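Local structure of uncharacterized protein (Leptospirillum rubarum, 3O2I) at residues Tyr30-Arg35 with Asp54-Leu59; Ile43-Ser48 with Glu78-Leu83; Ile98-Glu103 with Arg111-Phe116. The protein is of unknown function but belongs to the DUF6840 family and forms a two-chain assembly whose beta-sheet continues across the subunit interface. All coordinates share one frame; numbering follows the deposited sequence.

Contacts 1 and 2 lie in the core, with centres 9 Å apart. Each packs a helix on the same antiparallel sheet: helix 53-63 meets strand 28-35, and helix 72-87 meets the neighbouring strand 41-47. Backbone hydrogen bonds between the two strands join the contacts directly. Contact 3 is about 31 Å from contact 1 and 32 Å from contact 2, centre to centre. It is partly buried and pairs strand 95-101 with helix 106-117 in an arm that packs on the second subunit. The chemistry follows the place. Contact 1 is aromatic and contact 2 is aliphatic round one serine hydroxyl. Contact 3 adds an arginine and a bridging water.

Contact 1 (Tyr30-Arg35 with Asp54-Leu59); sequences YELVSR and DEFYNL
Tyr-30 and Phe-56 form a T-shaped (edge-to-face) aromatic pair. The ring planes stand at 73° and the centroids are 5.0 Å apart. The tyrosine gives the edge: its CD1 sits over the centre of one face of Phe-56, and CD1 to Phe-56 CD2 is 3.8 Å. Tyr-30 CB reaches Phe-56 CZ, also at 3.8 Å. The phenylalanine leaves its helix with CG anti to the backbone N (chi1 -171°), which sends the ring toward the strand, CZ foremost. There CZ comes 4.0 Å from Glu-31 O, which lies at the ring edge, near its plane. Leu-32 CD2 meets the same CZ at 4.0 Å, in an oblique approach. The tyrosine OH is hydrogen-bonded to the backbone N of Trp-51. Ile-98 of the second subunit also packs on Phe-56, and strand 28-35 pairs in parallel with a strand of that chain. An alanine in place of Phe-56 would take away the ring under the tyrosine edge and would probably leave a gap between helix and sheet that Leu-32 alone could not fill. One ring thus meets Tyr-30, Leu-32 and Glu-31 O: a T-shaped pair, apolar packing and a carbonyl at its edge, without a hydrogen bond.

Contact 2 (Ile43-Ser48 with Glu78-Leu83); sequences IYLLHS and EVSKYL
Helix 72-87 packs here on strand 41-47, the middle strand of the three-stranded antiparallel sheet. Within the short segments, helix and strand run nearly parallel, at 14°, with their axes 10.2 Å apart at the closest point. Ile-43 and Leu-45 lie two apart on the strand and both point toward the helix. Ser-80 and Leu-83, about one turn apart, point back at them.

Ser-80 sits between the two strand side chains. Its OG is anti to the backbone N (chi1 177°), and this torsion carries the oxygen to the strand. Ile-43 CG2 touches Ser-80 OG at 3.5 Å. Leu-45 CD2 comes to the same Ser-80 OG at 3.7 Å. Both are contacts of a methyl group with an oxygen, so the hydroxyl gains no polar partner from segment 43-48.

The second branch of Leu-45 serves the next helix turn. Its CD1 meets Leu-83 CD1 at 3.5 Å, tighter than usual for two carbons, and lies 3.8 Å from Leu-83 CB. The two leucines cross at about a right angle. Leu-45 therefore forks, with one methyl on the serine and the other on the leucine.

The layer continues beyond these residues. Leu-83 also packs on Leu-59 of helix 53-63 and on Phe-89, while Ile-43 and Leu-45 both touch Glu-91 of the next strand. All four contact residues are buried.

The leucines fill the interface beside the serine. The grip between these segments rests on the fit of methyl groups, with a serine oxygen set against two of them.

Contact 3 (Ile98-Glu103 with Arg111-Phe116); sequences IGFPGE and RRINAF
Gly-99 meets Arg-112 through a water. The water donates to Gly-99 O at 2.8 Å and accepts a weak bond from Arg-112 NH1 at 3.1 Å. It lies at the edge of the guanidinium, in its plane.

Phe-100 follows and points toward the helix. Its CG is anti to the carbonyl carbon (chi1 -59°), a torsion that sends the ring to two successive helix residues. Phe-100 CZ touches Ile-113 CG1 at 3.9 Å, with the side chains crossing at about a right angle. Phe-100 CE1 lies 4.1 Å from Arg-112 CB, and Phe-100 CD1 is also 4.1 Å from Arg-112 CD. The arginine runs extended from CG to NE and slides past the ring in the opposite direction. Ring and guanidinium planes are 52° apart, so the two groups are not stacked flat. Beyond the ring, Pro-101 CD comes 3.6 Å from Arg-112 NH1, obliquely.

Strand 95-101 and the following helix 106-117 pack together as a strand-loop-helix unit that lies against the second subunit. The strand pairs in parallel with a strand of that chain, and the Phe-100 ring meets Trp-72 of that chain edge-to-face. Ile-113 packs on its Tyr-57.

Buried Phe-100 and Ile-113 hold strand to helix by apolar packing. The exposed arginine lies at the margin with its methylenes beside the ring, while its guanidinium reaches the Gly-99 carbonyl indirectly, through one water weakly bound at NH1.

Contact 1 (Tyr30-Arg35 with Asp54-Leu59)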
loop_
_atom_site.group_PDB
_atom_site.type_symbol
_atom_site.label_atom_id
_atom_site.label_comp_id
_atom_site.label_asym_id
_atom_site.label_seq_id
_atom_site.Cartn_x
_atom_site.Cartn_y
_atom_site.Cartn_z
ATOM N N TYR B 30 1.083 3.831 6.328
ATOM C CA TYR B 30 -0.023 4.749 6.584
ATOM C C TYR B 30 -0.359 5.537 5.327
ATOM O O TYR B 30 0.441 6.340 4.846
ATOM C CB TYR B 30 0.286 5.671 7.791
ATOM C CG TYR B 30 0.426 4.835 9.024
ATOM C CD1 TYR B 30 -0.664 4.580 9.839
ATOM C CD2 TYR B 30 1.628 4.224 9.328
ATOM C CE1 TYR B 30 -0.551 3.755 10.936
ATOM C CE2 TYR B 30 1.751 3.411 10.427
ATOM C CZ TYR B 30 0.656 3.172 11.218
ATOM O OH TYR B 30 0.778 2.345 12.298
ATOM N N GLU B 31 -1.550 5.289 4.796
ATOM C CA GLU B 31 -1.989 5.963 3.590
ATOM C C GLU B 31 -3.000 7.089 3.846
ATOM O O GLU B 31 -3.929 6.939 4.637
ATOM C CB GLU B 31 -2.588 4.953 2.620
ATOM C CG GLU B 31 -2.990 5.539 1.291
ATOM C CD GLU B 31 -3.718 4.522 0.413
ATOM O OE1 GLU B 31 -4.101 3.452 0.932
ATOM O OE2 GLU B 31 -3.895 4.794 -0.793
ATOM N N LEU B 32 -2.813 8.202 3.141
ATOM C CA LEU B 32 -3.747 9.327 3.154
ATOM C C LEU B 32 -4.314 9.500 1.757
ATOM O O LEU B 32 -3.567 9.582 0.773
ATOM C CB LEU B 32 -3.031 10.612 3.574
ATOM C CG LEU B 32 -2.427 10.668 4.978
ATOM C CD1 LEU B 32 -1.461 11.832 5.105
ATOM C CD2 LEU B 32 -3.502 10.760 6.040
ATOM N N VAL B 33 -5.634 9.559 1.665
ATOM C CA VAL B 33 -6.296 9.626 0.371
ATOM C C VAL B 33 -7.114 10.917 0.203
ATOM O O VAL B 33 -7.896 11.290 1.078
ATOM C CB VAL B 33 -7.223 8.418 0.176
ATOM C CG1 VAL B 33 -7.965 8.525 -1.144
ATOM C CG2 VAL B 33 -6.418 7.089 0.254
ATOM N N SER B 34 -6.921 11.590 -0.925
ATOM C CA SER B 34 -7.788 12.691 -1.332
ATOM C C SER B 34 -8.667 12.188 -2.464
ATOM O O SER B 34 -8.213 12.032 -3.595
ATOM C CB SER B 34 -6.965 13.903 -1.785
ATOM O OG SER B 34 -7.785 14.920 -2.347
ATOM N N ARG B 35 -9.925 11.918 -2.147
ATOM C CA ARG B 35 -10.858 11.358 -3.111
ATOM C C ARG B 35 -11.310 12.390 -4.142
ATOM O O ARG B 35 -11.603 13.535 -3.801
ATOM C CB ARG B 35 -12.072 10.786 -2.384
ATOM C CG ARG B 35 -11.733 9.648 -1.447
ATOM C CD ARG B 35 -12.952 9.204 -0.665
ATOM N NE ARG B 35 -12.561 8.380 0.469
ATOM C CZ ARG B 35 -13.118 8.449 1.670
ATOM N NH1 ARG B 35 -14.096 9.322 1.900
ATOM N NH2 ARG B 35 -12.690 7.649 2.645
ATOM N N ASP B 54 -6.868 5.208 16.220
ATOM C CA ASP B 54 -7.152 6.443 16.961
ATOM C C ASP B 54 -5.944 7.368 17.061
ATOM O O ASP B 54 -6.064 8.578 16.883
ATOM C CB ASP B 54 -7.707 6.127 18.343
ATOM C CG ASP B 54 -9.141 5.683 18.287
ATOM O OD1 ASP B 54 -9.727 5.770 17.189
ATOM O OD2 ASP B 54 -9.681 5.253 19.326
ATOM N N GLU B 55 -4.776 6.794 17.324
ATOM C CA GLU B 55 -3.541 7.570 17.344
ATOM C C GLU B 55 -3.314 8.221 15.980
ATOM O O GLU B 55 -2.944 9.393 15.889
ATOM C CB GLU B 55 -2.357 6.668 17.714
ATOM C CG GLU B 55 -2.251 6.348 19.213
ATOM C CD GLU B 55 -1.144 5.347 19.512
ATOM O OE1 GLU B 55 -0.880 4.459 18.665
ATOM O OE2 GLU B 55 -0.538 5.450 20.590
ATOM N N PHE B 56 -3.546 7.444 14.923
ATOM C CA PHE B 56 -3.424 7.921 13.545
ATOM C C PHE B 56 -4.316 9.145 13.275
ATOM O O PHE B 56 -3.834 10.170 12.791
ATOM C CB PHE B 56 -3.740 6.767 12.578
ATOM C CG PHE B 56 -3.454 7.067 11.130
ATOM C CD1 PHE B 56 -2.595 8.087 10.768
ATOM C CD2 PHE B 56 -4.043 6.296 10.121
ATOM C CE1 PHE B 56 -2.340 8.362 9.435
ATOM C CE2 PHE B 56 -3.788 6.560 8.794
ATOM C CZ PHE B 56 -2.933 7.592 8.444
ATOM N N TYR B 57 -5.607 9.041 13.594
ATOM C CA TYR B 57 -6.523 10.182 13.473
ATOM C C TYR B 57 -6.064 11.390 14.293
ATOM O O TYR B 57 -6.098 12.517 13.808
ATOM C CB TYR B 57 -7.948 9.794 13.869
ATOM C CG TYR B 57 -8.742 9.179 12.741
ATOM C CD1 TYR B 57 -8.729 7.807 12.523
ATOM C CD2 TYR B 57 -9.497 9.972 11.888
ATOM C CE1 TYR B 57 -9.454 7.239 11.481
ATOM C CE2 TYR B 57 -10.230 9.416 10.850
ATOM C CZ TYR B 57 -10.202 8.051 10.649
ATOM O OH TYR B 57 -10.921 7.494 9.619
ATOM N N ASN B 58 -5.637 11.145 15.530
ATOM C CA ASN B 58 -5.096 12.203 16.390
ATOM C C ASN B 58 -3.883 12.933 15.815
ATOM O O ASN B 58 -3.692 14.125 16.065
ATOM C CB ASN B 58 -4.764 11.652 17.776
ATOM C CG ASN B 58 -5.977 11.601 18.686
ATOM O OD1 ASN B 58 -6.556 12.634 19.028
ATOM N ND2 ASN B 58 -6.370 10.395 19.082
ATOM N N LEU B 59 -3.064 12.214 15.048
ATOM C CA LEU B 59 -1.938 12.831 14.356
ATOM C C LEU B 59 -2.394 13.911 13.372
ATOM O O LEU B 59 -1.718 14.927 13.214
ATOM C CB LEU B 59 -1.112 11.775 13.617
ATOM C CG LEU B 59 -0.202 10.928 14.501
ATOM C CD1 LEU B 59 0.554 9.911 13.663
ATOM C CD2 LEU B 59 0.766 11.819 15.266
#

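Contact 2 (Ile43-Ser48 with Glu78-Leu83)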
loop_
_atom_site.group_PDB
_atom_site.type_symbol
_atom_site.label_atom_id
_atom_site.label_comp_id
_atom_site.label_asym_id
_atom_site.label_seq_id
_atom_site.Cartn_x
_atom_site.Cartn_y
_atom_site.Cartn_z
ATOM N N ILE B 43 -1.153 9.185 -0.805
ATOM C CA ILE B 43 0.130 9.361 -0.145
ATOM C C ILE B 43 0.356 8.161 0.744
ATOM O O ILE B 43 -0.486 7.827 1.578
ATOM C CB ILE B 43 0.157 10.606 0.758
ATOM C CG1 ILE B 43 -0.394 11.828 0.028
ATOM C CG2 ILE B 43 1.574 10.859 1.265
ATOM C CD1 ILE B 43 0.658 12.621 -0.707
ATOM N N TYR B 44 1.499 7.517 0.564
ATOM C CA TYR B 44 1.849 6.351 1.366
ATOM C C TYR B 44 3.004 6.716 2.264
ATOM O O TYR B 44 4.086 7.042 1.776
ATOM C CB TYR B 44 2.245 5.169 0.454
ATOM C CG TYR B 44 1.112 4.702 -0.432
ATOM C CD1 TYR B 44 0.165 3.804 0.043
ATOM C CD2 TYR B 44 0.976 5.173 -1.731
ATOM C CE1 TYR B 44 -0.883 3.381 -0.752
ATOM C CE2 TYR B 44 -0.069 4.743 -2.545
ATOM C CZ TYR B 44 -0.995 3.852 -2.043
ATOM O OH TYR B 44 -2.037 3.414 -2.834
ATOM N N LEU B 45 2.780 6.653 3.573
ATOM C CA LEU B 45 3.833 6.925 4.553
ATOM C C LEU B 45 4.241 5.650 5.284
ATOM O O LEU B 45 3.424 4.772 5.528
ATOM C CB LEU B 45 3.358 7.944 5.583
ATOM C CG LEU B 45 2.853 9.291 5.065
ATOM C CD1 LEU B 45 2.535 10.196 6.257
ATOM C CD2 LEU B 45 3.878 9.946 4.167
ATOM N N LEU B 46 5.509 5.573 5.651
ATOM C CA LEU B 46 6.038 4.421 6.363
ATOM C C LEU B 46 6.466 4.829 7.749
ATOM O O LEU B 46 6.984 5.924 7.935
ATOM C CB LEU B 46 7.272 3.879 5.634
ATOM C CG LEU B 46 7.095 2.899 4.484
ATOM C CD1 LEU B 46 5.647 2.858 4.034
ATOM C CD2 LEU B 46 8.058 3.235 3.339
ATOM N N HIS B 47 6.267 3.943 8.717
ATOM C CA HIS B 47 6.824 4.147 10.053
ATOM C C HIS B 47 7.295 2.818 10.633
ATOM O O HIS B 47 6.693 1.778 10.379
ATOM C CB HIS B 47 5.799 4.786 10.989
ATOM C CG HIS B 47 6.413 5.511 12.142
ATOM N ND1 HIS B 47 7.017 4.858 13.197
ATOM C CD2 HIS B 47 6.526 6.836 12.405
ATOM C CE1 HIS B 47 7.477 5.750 14.058
ATOM N NE2 HIS B 47 7.202 6.956 13.597
ATOM N N SER B 48 8.372 2.858 11.411
ATOM C CA SER B 48 8.890 1.650 12.039
ATOM C C SER B 48 7.989 1.145 13.158
ATOM O O SER B 48 8.070 -0.019 13.538
ATOM C CB SER B 48 10.331 1.842 12.538
ATOM O OG SER B 48 10.413 2.814 13.566
ATOM N N GLU B 78 -0.099 18.944 3.216
ATOM C CA GLU B 78 0.442 19.589 4.409
ATOM C C GLU B 78 0.536 18.616 5.581
ATOM O O GLU B 78 1.552 18.561 6.269
ATOM C CB GLU B 78 -0.392 20.833 4.784
ATOM C CG GLU B 78 -0.614 21.792 3.613
ATOM C CD GLU B 78 -0.873 23.230 4.053
ATOM O OE1 GLU B 78 -1.725 23.905 3.426
ATOM O OE2 GLU B 78 -0.226 23.684 5.022
ATOM N N VAL B 79 -0.529 17.853 5.802
ATOM C CA VAL B 79 -0.542 16.802 6.816
ATOM C C VAL B 79 0.612 15.802 6.606
ATOM O O VAL B 79 1.322 15.430 7.551
ATOM C CB VAL B 79 -1.891 16.051 6.790
ATOM C CG1 VAL B 79 -1.849 14.827 7.698
ATOM C CG2 VAL B 79 -3.027 16.997 7.178
ATOM N N SER B 80 0.791 15.368 5.363
ATOM C CA SER B 80 1.909 14.492 5.014
ATOM C C SER B 80 3.240 15.099 5.462
ATOM O O SER B 80 4.041 14.439 6.133
ATOM C CB SER B 80 1.930 14.231 3.508
ATOM O OG SER B 80 3.056 13.439 3.140
ATOM N N LYS B 81 3.464 16.361 5.091
ATOM C CA LYS B 81 4.699 17.074 5.433
ATOM C C LYS B 81 4.964 17.108 6.934
ATOM O O LYS B 81 6.112 17.064 7.370
ATOM C CB LYS B 81 4.657 18.509 4.907
ATOM C CG LYS B 81 4.954 18.658 3.429
ATOM C CD LYS B 81 5.059 20.133 3.051
ATOM C CE LYS B 81 6.215 20.811 3.778
ATOM N NZ LYS B 81 6.287 22.280 3.493
ATOM N N TYR B 82 3.895 17.180 7.716
ATOM C CA TYR B 82 4.009 17.284 9.166
ATOM C C TYR B 82 4.333 15.939 9.808
ATOM O O TYR B 82 5.194 15.858 10.684
ATOM C CB TYR B 82 2.738 17.889 9.783
ATOM C CG TYR B 82 2.729 17.835 11.292
ATOM C CD1 TYR B 82 3.406 18.788 12.047
ATOM C CD2 TYR B 82 2.057 16.824 11.963
ATOM C CE1 TYR B 82 3.411 18.732 13.436
ATOM C CE2 TYR B 82 2.054 16.757 13.342
ATOM C CZ TYR B 82 2.735 17.711 14.077
ATOM O OH TYR B 82 2.731 17.631 15.451
ATOM N N LEU B 83 3.641 14.885 9.382
ATOM C CA LEU B 83 3.963 13.541 9.849
ATOM C C LEU B 83 5.423 13.197 9.572
ATOM O O LEU B 83 6.093 12.587 10.407
ATOM C CB LEU B 83 3.046 12.490 9.210
ATOM C CG LEU B 83 1.560 12.618 9.561
ATOM C CD1 LEU B 83 0.768 11.452 8.985
ATOM C CD2 LEU B 83 1.368 12.693 11.063
#

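Contact 3 (Ile98-Glu103 with Arg111-Phe116)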
loop_
_atom_site.group_PDB
_atom_site.type_symbol
_atom_site.label_atom_id
_atom_site.label_comp_id
_atom_site.label_asym_id
_atom_site.label_seq_id
_atom_site.Cartn_x
_atom_site.Cartn_y
_atom_site.Cartn_z
ATOM N N ILE B 98 -0.447 -6.645 -7.321
ATOM C CA ILE B 98 -0.743 -7.802 -8.156
ATOM C C ILE B 98 -1.659 -8.740 -7.393
ATOM O O ILE B 98 -1.320 -9.172 -6.293
ATOM C CB ILE B 98 0.539 -8.577 -8.538
ATOM C CG1 ILE B 98 1.336 -7.798 -9.596
ATOM C CG2 ILE B 98 0.183 -10.000 -9.042
ATOM C CD1 ILE B 98 2.660 -8.456 -10.008
ATOM N N GLY B 99 -2.818 -9.056 -7.964
ATOM C CA GLY B 99 -3.754 -9.952 -7.298
ATOM C C GLY B 99 -4.322 -11.062 -8.177
ATOM O O GLY B 99 -4.412 -10.919 -9.393
ATOM N N PHE B 100 -4.699 -12.170 -7.543
ATOM C CA PHE B 100 -5.345 -13.299 -8.211
ATOM C C PHE B 100 -6.343 -13.934 -7.246
ATOM O O PHE B 100 -6.211 -13.793 -6.025
ATOM C CB PHE B 100 -4.308 -14.348 -8.687
ATOM C CG PHE B 100 -3.273 -13.799 -9.647
ATOM C CD1 PHE B 100 -3.592 -13.567 -10.985
ATOM C CD2 PHE B 100 -1.979 -13.525 -9.218
ATOM C CE1 PHE B 100 -2.641 -13.054 -11.874
ATOM C CE2 PHE B 100 -1.013 -13.007 -10.106
ATOM C CZ PHE B 100 -1.349 -12.765 -11.430
ATOM N N PRO B 101 -7.370 -14.611 -7.783
ATOM C CA PRO B 101 -8.191 -15.427 -6.885
ATOM C C PRO B 101 -7.295 -16.428 -6.152
ATOM O O PRO B 101 -6.370 -16.964 -6.761
ATOM C CB PRO B 101 -9.132 -16.161 -7.846
ATOM C CG PRO B 101 -9.231 -15.268 -9.032
ATOM C CD PRO B 101 -7.899 -14.583 -9.160
ATOM N N GLY B 102 -7.550 -16.660 -4.867
ATOM C CA GLY B 102 -6.823 -17.672 -4.115
ATOM C C GLY B 102 -6.984 -19.068 -4.705
ATOM O O GLY B 102 -6.070 -19.893 -4.664
ATOM N N GLU B 103 -8.155 -19.321 -5.271
ATOM C CA GLU B 103 -8.472 -20.610 -5.860
ATOM C C GLU B 103 -7.733 -20.877 -7.177
ATOM O O GLU B 103 -7.718 -22.013 -7.648
ATOM C CB GLU B 103 -9.973 -20.702 -6.109
ATOM C CG GLU B 103 -10.438 -19.788 -7.236
ATOM C CD GLU B 103 -11.912 -19.918 -7.533
ATOM O OE1 GLU B 103 -12.662 -18.968 -7.221
ATOM O OE2 GLU B 103 -12.321 -20.966 -8.081
ATOM N N ARG B 111 -0.496 -18.438 -16.848
ATOM C CA ARG B 111 -1.225 -18.039 -18.056
ATOM C C ARG B 111 -1.509 -16.539 -18.078
ATOM O O ARG B 111 -1.192 -15.851 -19.048
ATOM C CB ARG B 111 -2.558 -18.783 -18.145
ATOM C CG ARG B 111 -2.598 -19.908 -19.162
ATOM C CD ARG B 111 -3.362 -19.501 -20.411
ATOM N NE ARG B 111 -3.206 -20.486 -21.481
ATOM C CZ ARG B 111 -3.532 -20.276 -22.754
ATOM N NH1 ARG B 111 -4.033 -19.108 -23.134
ATOM N NH2 ARG B 111 -3.352 -21.238 -23.649
ATOM N N ARG B 112 -2.129 -16.040 -17.011
ATOM C CA ARG B 112 -2.500 -14.634 -16.941
ATOM C C ARG B 112 -1.268 -13.729 -16.993
ATOM O O ARG B 112 -1.283 -12.683 -17.649
ATOM C CB ARG B 112 -3.329 -14.357 -15.686
ATOM C CG ARG B 112 -4.679 -15.064 -15.693
ATOM C CD ARG B 112 -5.498 -14.723 -14.460
ATOM N NE ARG B 112 -6.843 -15.293 -14.532
ATOM C CZ ARG B 112 -7.831 -14.971 -13.703
ATOM N NH1 ARG B 112 -7.637 -14.069 -12.749
ATOM N NH2 ARG B 112 -9.021 -15.532 -13.840
ATOM N N ILE B 113 -0.197 -14.143 -16.321
ATOM C CA ILE B 113 1.023 -13.348 -16.311
ATOM C C ILE B 113 1.636 -13.259 -17.710
ATOM O O ILE B 113 1.974 -12.169 -18.178
ATOM C CB ILE B 113 2.047 -13.890 -15.322
ATOM C CG1 ILE B 113 1.580 -13.653 -13.878
ATOM C CG2 ILE B 113 3.383 -13.228 -15.535
ATOM C CD1 ILE B 113 2.510 -14.285 -12.862
ATOM N N ASN B 114 1.776 -14.405 -18.375
ATOM C CA ASN B 114 2.285 -14.419 -19.746
ATOM C C ASN B 114 1.469 -13.538 -20.685
ATOM O O ASN B 114 2.030 -12.815 -21.506
ATOM C CB ASN B 114 2.377 -15.851 -20.295
ATOM C CG ASN B 114 3.466 -16.660 -19.615
ATOM O OD1 ASN B 114 4.549 -16.146 -19.330
ATOM N ND2 ASN B 114 3.179 -17.925 -19.338
ATOM N N ALA B 115 0.149 -13.592 -20.569
ATOM C CA ALA B 115 -0.693 -12.767 -21.433
ATOM C C ALA B 115 -0.419 -11.289 -21.175
ATOM O O ALA B 115 -0.411 -10.476 -22.098
ATOM C CB ALA B 115 -2.165 -13.076 -21.213
ATOM N N PHE B 116 -0.188 -10.950 -19.909
ATOM C CA PHE B 116 0.098 -9.570 -19.526
ATOM C C PHE B 116 1.465 -9.103 -20.038
ATOM O O PHE B 116 1.593 -8.000 -20.559
ATOM C CB PHE B 116 0.024 -9.414 -18.004
ATOM C CG PHE B 116 0.001 -7.979 -17.538
ATOM C CD1 PHE B 116 -1.206 -7.329 -17.307
ATOM C CD2 PHE B 116 1.185 -7.281 -17.325
ATOM C CE1 PHE B 116 -1.233 -6.004 -16.873
ATOM C CE2 PHE B 116 1.168 -5.959 -16.893
ATOM C CZ PHE B 116 -0.045 -5.319 -16.664
HETATM O O HOH W 1 -6.016 -11.711 -11.534
#